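PDB 6YUB: adenylyltransferase and sulfurtransferase uba4 from Chaetomium thermophilum, which probably activates the sulfur-carrier protein Urm1 by ATP-dependent adenylylation and passes sulfur to it for tRNA wobble-uridine thiolation and molybdenum cofactor biosynthesis. Local coordinates for residues B[88-94]-B[106-110]; B[173-177]-B[282-288]; B[179-183]-B[246-250]. One frame throughout, in Å; residues are numbered along the deposited sequence.

Contact 1. Residues B[88-94]-B[106-110]; sequences LKVDSLI and YVPYR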
loop_
_atom_site.group_PDB
_atom_site.type_symbol
_atom_site.label_atom_id
_atom_site.label_comp_id
_atom_site.label_asym_id
_atom_site.label_seq_id
_atom_site.Cartn_x
_atom_site.Cartn_y
_atom_site.Cartn_z
ATOM N N LEU B 88 22.039 9.211 16.739
ATOM C CA LEU B 88 21.887 9.499 15.323
ATOM C C LEU B 88 21.022 8.432 14.659
ATOM O O LEU B 88 21.184 7.233 14.907
ATOM C CB LEU B 88 23.255 9.561 14.648
ATOM C CG LEU B 88 24.166 10.729 15.024
ATOM C CD1 LEU B 88 25.507 10.608 14.317
ATOM C CD2 LEU B 88 23.504 12.052 14.691
ATOM N N LYS B 89 20.087 8.882 13.815
ATOM C CA LYS B 89 19.232 7.941 13.099
ATOM C C LYS B 89 20.056 6.955 12.284
ATOM O O LYS B 89 19.775 5.749 12.292
ATOM C CB LYS B 89 18.264 8.704 12.195
ATOM C CG LYS B 89 17.198 9.493 12.947
ATOM C CD LYS B 89 15.966 9.726 12.081
ATOM C CE LYS B 89 16.078 10.992 11.260
ATOM N NZ LYS B 89 15.110 11.002 10.121
ATOM N N VAL B 90 21.089 7.440 11.593
ATOM C CA VAL B 90 21.894 6.572 10.744
ATOM C C VAL B 90 22.516 5.443 11.558
ATOM O O VAL B 90 22.564 4.289 11.108
ATOM C CB VAL B 90 22.963 7.400 10.005
ATOM C CG1 VAL B 90 23.901 8.082 10.989
ATOM C CG2 VAL B 90 23.740 6.519 9.044
ATOM N N ASP B 91 23.003 5.753 12.767
ATOM C CA ASP B 91 23.624 4.729 13.599
ATOM C C ASP B 91 22.582 3.785 14.188
ATOM O O ASP B 91 22.813 2.573 14.275
ATOM C CB ASP B 91 24.439 5.385 14.716
ATOM C CG ASP B 91 25.717 6.026 14.211
ATOM O OD1 ASP B 91 26.401 5.413 13.363
ATOM O OD2 ASP B 91 26.042 7.146 14.660
ATOM N N SER B 92 21.431 4.318 14.609
ATOM C CA SER B 92 20.377 3.468 15.154
ATOM C C SER B 92 19.814 2.539 14.086
ATOM O O SER B 92 19.494 1.381 14.374
ATOM C CB SER B 92 19.268 4.336 15.748
ATOM O OG SER B 92 18.162 3.555 16.148
ATOM N N LEU B 93 19.678 3.031 12.853
ATOM C CA LEU B 93 19.154 2.207 11.776
ATOM C C LEU B 93 20.132 1.106 11.396
ATOM O O LEU B 93 19.725 -0.049 11.198
ATOM C CB LEU B 93 18.838 3.078 10.561
ATOM C CG LEU B 93 18.469 2.343 9.275
ATOM C CD1 LEU B 93 17.357 1.350 9.529
ATOM C CD2 LEU B 93 18.059 3.342 8.183
ATOM N N ILE B 94 21.420 1.444 11.284
ATOM C CA ILE B 94 22.422 0.448 10.929
ATOM C C ILE B 94 22.532 -0.619 12.014
ATOM O O ILE B 94 22.834 -1.783 11.719
ATOM C CB ILE B 94 23.779 1.127 10.663
ATOM C CG1 ILE B 94 23.715 1.897 9.346
ATOM C CG2 ILE B 94 24.905 0.097 10.654
ATOM C CD1 ILE B 94 24.877 2.842 9.109
ATOM N N TYR B 106 27.816 -1.292 5.444
ATOM C CA TYR B 106 26.959 -0.136 5.696
ATOM C C TYR B 106 27.825 1.106 5.828
ATOM O O TYR B 106 28.788 1.113 6.593
ATOM C CB TYR B 106 26.114 -0.350 6.954
ATOM C CG TYR B 106 25.233 -1.579 6.868
ATOM C CD1 TYR B 106 24.068 -1.569 6.112
ATOM C CD2 TYR B 106 25.571 -2.750 7.533
ATOM C CE1 TYR B 106 23.262 -2.687 6.022
ATOM C CE2 TYR B 106 24.767 -3.877 7.450
ATOM C CZ TYR B 106 23.614 -3.836 6.688
ATOM O OH TYR B 106 22.802 -4.950 6.593
ATOM N N VAL B 107 27.488 2.146 5.073
ATOM C CA VAL B 107 28.276 3.364 5.002
ATOM C C VAL B 107 27.420 4.518 5.506
ATOM O O VAL B 107 26.539 5.009 4.801
ATOM C CB VAL B 107 28.776 3.628 3.568
ATOM C CG1 VAL B 107 29.706 4.831 3.547
ATOM C CG2 VAL B 107 29.468 2.397 3.011
ATOM N N PRO B 108 27.651 4.985 6.730
ATOM C CA PRO B 108 26.853 6.102 7.245
ATOM C C PRO B 108 27.425 7.460 6.864
ATOM O O PRO B 108 28.637 7.679 6.851
ATOM C CB PRO B 108 26.914 5.888 8.764
ATOM C CG PRO B 108 28.270 5.282 8.978
ATOM C CD PRO B 108 28.555 4.428 7.758
ATOM N N TYR B 109 26.524 8.373 6.516
ATOM C CA TYR B 109 26.847 9.786 6.340
ATOM C C TYR B 109 26.163 10.520 7.489
ATOM O O TYR B 109 24.951 10.763 7.448
ATOM C CB TYR B 109 26.386 10.309 4.982
ATOM C CG TYR B 109 27.128 9.725 3.800
ATOM C CD1 TYR B 109 26.745 8.507 3.255
ATOM C CD2 TYR B 109 28.203 10.395 3.221
ATOM C CE1 TYR B 109 27.411 7.966 2.172
ATOM C CE2 TYR B 109 28.877 9.861 2.134
ATOM C CZ TYR B 109 28.472 8.644 1.613
ATOM O OH TYR B 109 29.130 8.100 0.534
ATOM N N ARG B 110 26.931 10.855 8.515
ATOM C CA ARG B 110 26.381 11.430 9.750
ATOM C C ARG B 110 26.219 12.940 9.648
ATOM O O ARG B 110 26.714 13.683 10.483
ATOM C CB ARG B 110 27.255 11.051 10.928
ATOM C CG ARG B 110 27.438 9.560 11.119
ATOM C CD ARG B 110 28.307 9.223 12.347
ATOM N NE ARG B 110 28.271 7.786 12.634
ATOM C CZ ARG B 110 29.101 6.890 12.107
ATOM N NH1 ARG B 110 30.056 7.264 11.264
ATOM N NH2 ARG B 110 28.975 5.612 12.425
#

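Contact 2. Residues B[173-177]-B[282-288]; sequences PQGVV and CGENSTL. With ZN (zinc ion), chain E.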
loop_
_atom_site.group_PDB
_atom_site.type_symbol
_atom_site.label_atom_id
_atom_site.label_comp_id
_atom_site.label_asym_id
_atom_site.label_seq_id
_atom_site.Cartn_x
_atom_site.Cartn_y
_atom_site.Cartn_z
ATOM N N PRO B 173 22.293 11.243 -20.569
ATOM C CA PRO B 173 23.014 12.498 -20.318
ATOM C C PRO B 173 22.130 13.729 -20.488
ATOM O O PRO B 173 21.197 13.751 -21.299
ATOM C CB PRO B 173 24.145 12.474 -21.356
ATOM C CG PRO B 173 24.375 11.025 -21.626
ATOM C CD PRO B 173 23.023 10.358 -21.501
ATOM N N GLN B 174 22.451 14.758 -19.710
ATOM C CA GLN B 174 21.746 16.030 -19.779
ATOM C C GLN B 174 21.783 16.594 -21.194
ATOM O O GLN B 174 22.825 16.586 -21.855
ATOM C CB GLN B 174 22.390 17.011 -18.795
ATOM C CG GLN B 174 21.710 18.356 -18.656
ATOM C CD GLN B 174 22.568 19.350 -17.882
ATOM O OE1 GLN B 174 23.798 19.280 -17.915
ATOM N NE2 GLN B 174 21.922 20.272 -17.176
ATOM N N GLY B 175 20.632 17.077 -21.663
ATOM C CA GLY B 175 20.543 17.745 -22.943
ATOM C C GLY B 175 20.230 16.856 -24.129
ATOM O O GLY B 175 19.872 17.378 -25.194
ATOM N N VAL B 176 20.355 15.540 -23.990
ATOM C CA VAL B 176 20.072 14.627 -25.093
ATOM C C VAL B 176 18.561 14.508 -25.243
ATOM O O VAL B 176 17.870 14.050 -24.327
ATOM C CB VAL B 176 20.716 13.254 -24.856
ATOM C CG1 VAL B 176 20.361 12.292 -25.976
ATOM C CG2 VAL B 176 22.228 13.398 -24.728
ATOM N N VAL B 177 18.044 14.926 -26.399
ATOM C CA VAL B 177 16.605 14.912 -26.635
ATOM C C VAL B 177 16.288 14.427 -28.045
ATOM O O VAL B 177 15.164 14.600 -28.533
ATOM C CB VAL B 177 15.994 16.308 -26.394
ATOM C CG1 VAL B 177 16.148 16.716 -24.937
ATOM C CG2 VAL B 177 16.644 17.342 -27.314
ATOM N N CYS B 282 17.161 18.722 -17.337
ATOM C CA CYS B 282 17.609 17.709 -18.282
ATOM C C CYS B 282 17.283 18.047 -19.729
ATOM O O CYS B 282 17.645 17.279 -20.626
ATOM C CB CYS B 282 16.999 16.345 -17.921
ATOM S SG CYS B 282 15.182 16.271 -17.907
ATOM N N GLY B 283 16.631 19.175 -19.986
ATOM C CA GLY B 283 16.194 19.513 -21.320
ATOM C C GLY B 283 17.297 20.084 -22.188
ATOM O O GLY B 283 18.458 20.200 -21.795
ATOM N N GLU B 284 16.906 20.448 -23.409
ATOM C CA GLU B 284 17.832 21.060 -24.351
ATOM C C GLU B 284 18.292 22.416 -23.831
ATOM O O GLU B 284 17.526 23.153 -23.205
ATOM C CB GLU B 284 17.156 21.213 -25.715
ATOM C CG GLU B 284 18.103 21.449 -26.880
ATOM C CD GLU B 284 17.395 21.379 -28.222
ATOM O OE1 GLU B 284 16.311 21.991 -28.360
ATOM O OE2 GLU B 284 17.914 20.701 -29.134
ATOM N N ASN B 285 19.559 22.736 -24.087
ATOM C CA ASN B 285 20.134 24.029 -23.717
ATOM C C ASN B 285 20.091 24.267 -22.211
ATOM O O ASN B 285 20.083 25.416 -21.752
ATOM C CB ASN B 285 19.425 25.177 -24.444
ATOM C CG ASN B 285 19.489 25.038 -25.946
ATOM O OD1 ASN B 285 20.512 24.636 -26.498
ATOM N ND2 ASN B 285 18.390 25.365 -26.620
ATOM N N SER B 286 20.057 23.194 -21.426
ATOM C CA SER B 286 20.072 23.340 -19.978
ATOM C C SER B 286 21.327 24.084 -19.538
ATOM O O SER B 286 22.423 23.841 -20.046
ATOM C CB SER B 286 20.007 21.971 -19.300
ATOM O OG SER B 286 19.897 22.113 -17.898
ATOM N N THR B 287 21.157 25.003 -18.592
ATOM C CA THR B 287 22.272 25.729 -17.999
ATOM C C THR B 287 22.548 25.286 -16.566
ATOM O O THR B 287 23.382 25.895 -15.885
ATOM C CB THR B 287 22.011 27.237 -18.047
ATOM O OG1 THR B 287 20.685 27.511 -17.579
ATOM C CG2 THR B 287 22.168 27.755 -19.470
ATOM N N LEU B 288 21.862 24.249 -16.092
ATOM C CA LEU B 288 22.151 23.680 -14.784
ATOM C C LEU B 288 23.497 22.971 -14.821
ATOM O O LEU B 288 23.788 22.213 -15.752
ATOM C CB LEU B 288 21.043 22.710 -14.381
ATOM C CG LEU B 288 21.302 21.763 -13.209
ATOM C CD1 LEU B 288 21.352 22.516 -11.892
ATOM C CD2 LEU B 288 20.236 20.670 -13.170
HETATM ZN ZN ZN E . 13.726 16.972 -16.408
#

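Contact 3. Residues B[179-183]-B[246-250]; sequences KKAAP and LVQPT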
loop_
_atom_site.group_PDB
_atom_site.type_symbol
_atom_site.label_atom_id
_atom_site.label_comp_id
_atom_site.label_asym_id
_atom_site.label_seq_id
_atom_site.Cartn_x
_atom_site.Cartn_y
_atom_site.Cartn_z
ATOM N N LYS B 179 16.288 11.262 -28.761
ATOM C CA LYS B 179 15.914 9.869 -28.560
ATOM C C LYS B 179 14.983 9.812 -27.357
ATOM O O LYS B 179 14.876 10.769 -26.586
ATOM C CB LYS B 179 17.140 8.977 -28.351
ATOM C CG LYS B 179 18.063 9.454 -27.236
ATOM C CD LYS B 179 18.718 8.297 -26.487
ATOM C CE LYS B 179 19.799 7.619 -27.313
ATOM N NZ LYS B 179 20.568 6.628 -26.500
ATOM N N LYS B 180 14.308 8.677 -27.203
ATOM C CA LYS B 180 13.453 8.477 -26.041
ATOM C C LYS B 180 14.306 8.434 -24.776
ATOM O O LYS B 180 15.333 7.751 -24.728
ATOM C CB LYS B 180 12.648 7.189 -26.183
ATOM C CG LYS B 180 11.584 7.230 -27.269
ATOM C CD LYS B 180 10.428 6.296 -26.924
ATOM C CE LYS B 180 9.708 5.809 -28.171
ATOM N NZ LYS B 180 10.528 4.815 -28.921
ATOM N N ALA B 181 13.883 9.172 -23.752
ATOM C CA ALA B 181 14.644 9.259 -22.517
ATOM C C ALA B 181 13.685 9.387 -21.343
ATOM O O ALA B 181 12.599 9.962 -21.471
ATOM C CB ALA B 181 15.616 10.447 -22.537
ATOM N N ALA B 182 14.106 8.853 -20.195
ATOM C CA ALA B 182 13.283 8.907 -19.002
ATOM C C ALA B 182 13.249 10.327 -18.443
ATOM O O ALA B 182 14.192 11.107 -18.627
ATOM C CB ALA B 182 13.820 7.944 -17.945
ATOM N N PRO B 183 12.177 10.690 -17.747
ATOM C CA PRO B 183 12.084 12.043 -17.193
ATOM C C PRO B 183 12.888 12.196 -15.913
ATOM O O PRO B 183 13.292 11.223 -15.270
ATOM C CB PRO B 183 10.585 12.200 -16.910
ATOM C CG PRO B 183 10.140 10.807 -16.577
ATOM C CD PRO B 183 10.985 9.878 -17.436
ATOM N N LEU B 246 9.864 2.424 -17.951
ATOM C CA LEU B 246 11.052 3.192 -17.597
ATOM C C LEU B 246 11.093 4.545 -18.301
ATOM O O LEU B 246 11.175 5.587 -17.639
ATOM C CB LEU B 246 12.312 2.379 -17.927
ATOM C CG LEU B 246 12.540 1.123 -17.081
ATOM C CD1 LEU B 246 13.778 0.372 -17.556
ATOM C CD2 LEU B 246 12.662 1.470 -15.611
ATOM N N VAL B 247 11.042 4.562 -19.632
ATOM C CA VAL B 247 11.099 5.830 -20.358
ATOM C C VAL B 247 9.889 6.690 -20.023
ATOM O O VAL B 247 9.998 7.918 -19.889
ATOM C CB VAL B 247 11.217 5.575 -21.872
ATOM C CG1 VAL B 247 10.882 6.837 -22.654
ATOM C CG2 VAL B 247 12.621 5.093 -22.211
ATOM N N GLN B 248 8.716 6.068 -19.888
ATOM C CA GLN B 248 7.495 6.738 -19.439
ATOM C C GLN B 248 7.067 6.052 -18.150
ATOM O O GLN B 248 6.268 5.105 -18.176
ATOM C CB GLN B 248 6.399 6.680 -20.500
ATOM C CG GLN B 248 6.649 7.594 -21.682
ATOM C CD GLN B 248 5.459 7.678 -22.623
ATOM O OE1 GLN B 248 4.398 8.185 -22.256
ATOM N NE2 GLN B 248 5.630 7.172 -23.837
ATOM N N PRO B 249 7.577 6.488 -17.002
ATOM C CA PRO B 249 7.318 5.769 -15.751
ATOM C C PRO B 249 5.936 6.086 -15.193
ATOM O O PRO B 249 5.254 7.019 -15.613
ATOM C CB PRO B 249 8.424 6.276 -14.817
ATOM C CG PRO B 249 8.679 7.688 -15.297
ATOM C CD PRO B 249 8.445 7.670 -16.800
ATOM N N THR B 250 5.540 5.279 -14.216
ATOM C CA THR B 250 4.270 5.439 -13.527
ATOM C C THR B 250 4.475 6.220 -12.239
ATOM O O THR B 250 5.437 5.982 -11.502
ATOM C CB THR B 250 3.650 4.074 -13.212
ATOM O OG1 THR B 250 3.347 3.387 -14.434
ATOM C CG2 THR B 250 2.383 4.232 -12.389
#

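Contact 1. Residues B[88-94]-B[106-110]
Asp91 of helix 89-94 and Arg110, just past strand 106-109, meet in a side-on salt bridge. Arg110 NE bonds to Asp91 OD2 at 3.1 Å, almost straight at 169° and in the guanidinium plane, while its NH2 reaches Asp91 OD1 at 2.7 Å, tilted 20° from that plane. Both oxygens use their syn lone pairs, so two bonds fix how the guanidinium is turned. Its extended chain brings the aliphatic part past Leu88, whose CD1 lies 3.7 Å from Arg110 CD, and Val90, also on the helix side, meets Arg110 CG with its CG1. Pro108 CB sits 4.1 Å above the guanidinium plane, over its centre.

Behind the salt bridge the contact is apolar. Val90 CG2, anti to the backbone N, presses on Pro108 CB at 3.2 Å, tighter than ordinary van der Waals contact. Ile94 divides its branches: CD1 touches Pro108 CB at 3.7 Å and CG2 lies 3.9 Å from Tyr106 CB. Tyr106 OH bonds to Asn101 O. Helix and strand run nearly antiparallel, at 162°, as in a Rossmann-type helix packed on its sheet; Val90 and Ile94 also touch Ile63 of strand 60-64, neighbour to strand 105-109, outermost within this chain.

Contact 2. Residues B[173-177]-B[282-288]
Gln174 CG stands anti to the backbone N (chi1 -175°) and the chain stays extended beyond it, which carries the amide across to Ser286 and Leu288. The Ser286 hydroxyl, likewise anti to its N, faces that amide. Two type II beta turns, Pro173 to Val176 and Gly283 to Ser286, meet here beside the four-cysteine zinc site, in which Cys282 binds the zinc ion with Cys184, Cys187 and Cys279.

Gln174 NE2 donates to Leu288 O at 3.0 Å, nearly straight (169°), with the acceptor in the amide plane; the donor is tilted from the carbonyl plane. Ser286 OG lies 2.8 Å from Gln174 NE2. Each has a hydrogen-bond partner in the backbone before Cys282: Gln174 NE2 at Ala281 O, Ser286 OG at Phe280 O and Ala281 O. The amide thus ties the Pro173-Val176 turn to the chain on both sides of the second turn. Gly175 N donates to Cys282 O at 3.2 Å. At phi 91° Gly175 adopts a conformation that would jam a side chain against the preceding carbonyl oxygen. Its CA adds a C-H...O contact to Gly283 O at 3.4 Å. On the metal side, Cys282 SG is 2.2 Å from the zinc ion.

Contact 3. Residues B[179-183]-B[246-250]
Leu246 meets the 179-183 segment through its backbone: Leu246 O lies 3.6 Å from Ala182 CB. Its side chain turns elsewhere, packing on Leu230, Pro170 and an apolar side chain of another protein chain of the assembly.

Val247 comes next and has the largest share of the buried surface, its CA only 4.0 Å from the CA of Ala182. CG1 is anti to the backbone N (chi1 164°), which directs this branch along the backbone of the other segment, where it lies 3.8 Å from Ala181 O and 4.0 Å from Lys180 CB. The Lys180 chain starts toward Val247 but its amine end leads away, so that its aliphatic root does the touching. Val247 O receives a C-H...O contact from Ala182 CA at 3.5 Å, essentially straight at 179°, and Pro183 CD approaches the same oxygen to 3.3 Å.

Past Gln248, whose side chain packs on Lys271 of strand 267-271, Pro249 closes the contact. The two prolines pack ring against ring: Pro183 CD and Pro249 CD are 3.4 Å apart, closer than usual for carbons. An alanine in place of Pro183 lacks the ring carbons CG and CD, and would probably leave a gap beside Pro249 and Val247 O without its close carbon neighbour.

Pro183 directly precedes the zinc ligand Cys184 and also packs near Cys187, while Pro249 leads into strand 250-255; the contact therefore joins the approach to the metal site to the start of a sheet strand. Across the contact no conventional donor meets an acceptor, which is consistent with van der Waals packing and C-H...O contacts carrying this interface, with backbone bonds from Ala181 to Arg275, Pro183 to Asn168 and Pro249 to Met272 placing its sides.

Overall arrangement
Contact 1 comes first along the chain and lies on the other side of the chain's centre from contacts 2 and 3, their centres about 35 and 33 Å from its own. It lies at the 105-109 end of the sheet, an outermost strand within this chain, and includes Lys89 of the predicted ATP site. Contacts 2 and 3 have centres about 15 Å apart; their first segments follow one another in the loop between strand 161-167 and helix 185-188, and segment 246-250 falls between the two halves of contact 2. Contact 2 includes a zinc ligand and contact 3 ends next to one, Cys184; the zinc site and the predicted ATP site thus lie at well separated places of one ThiF-family domain built on a mixed sheet.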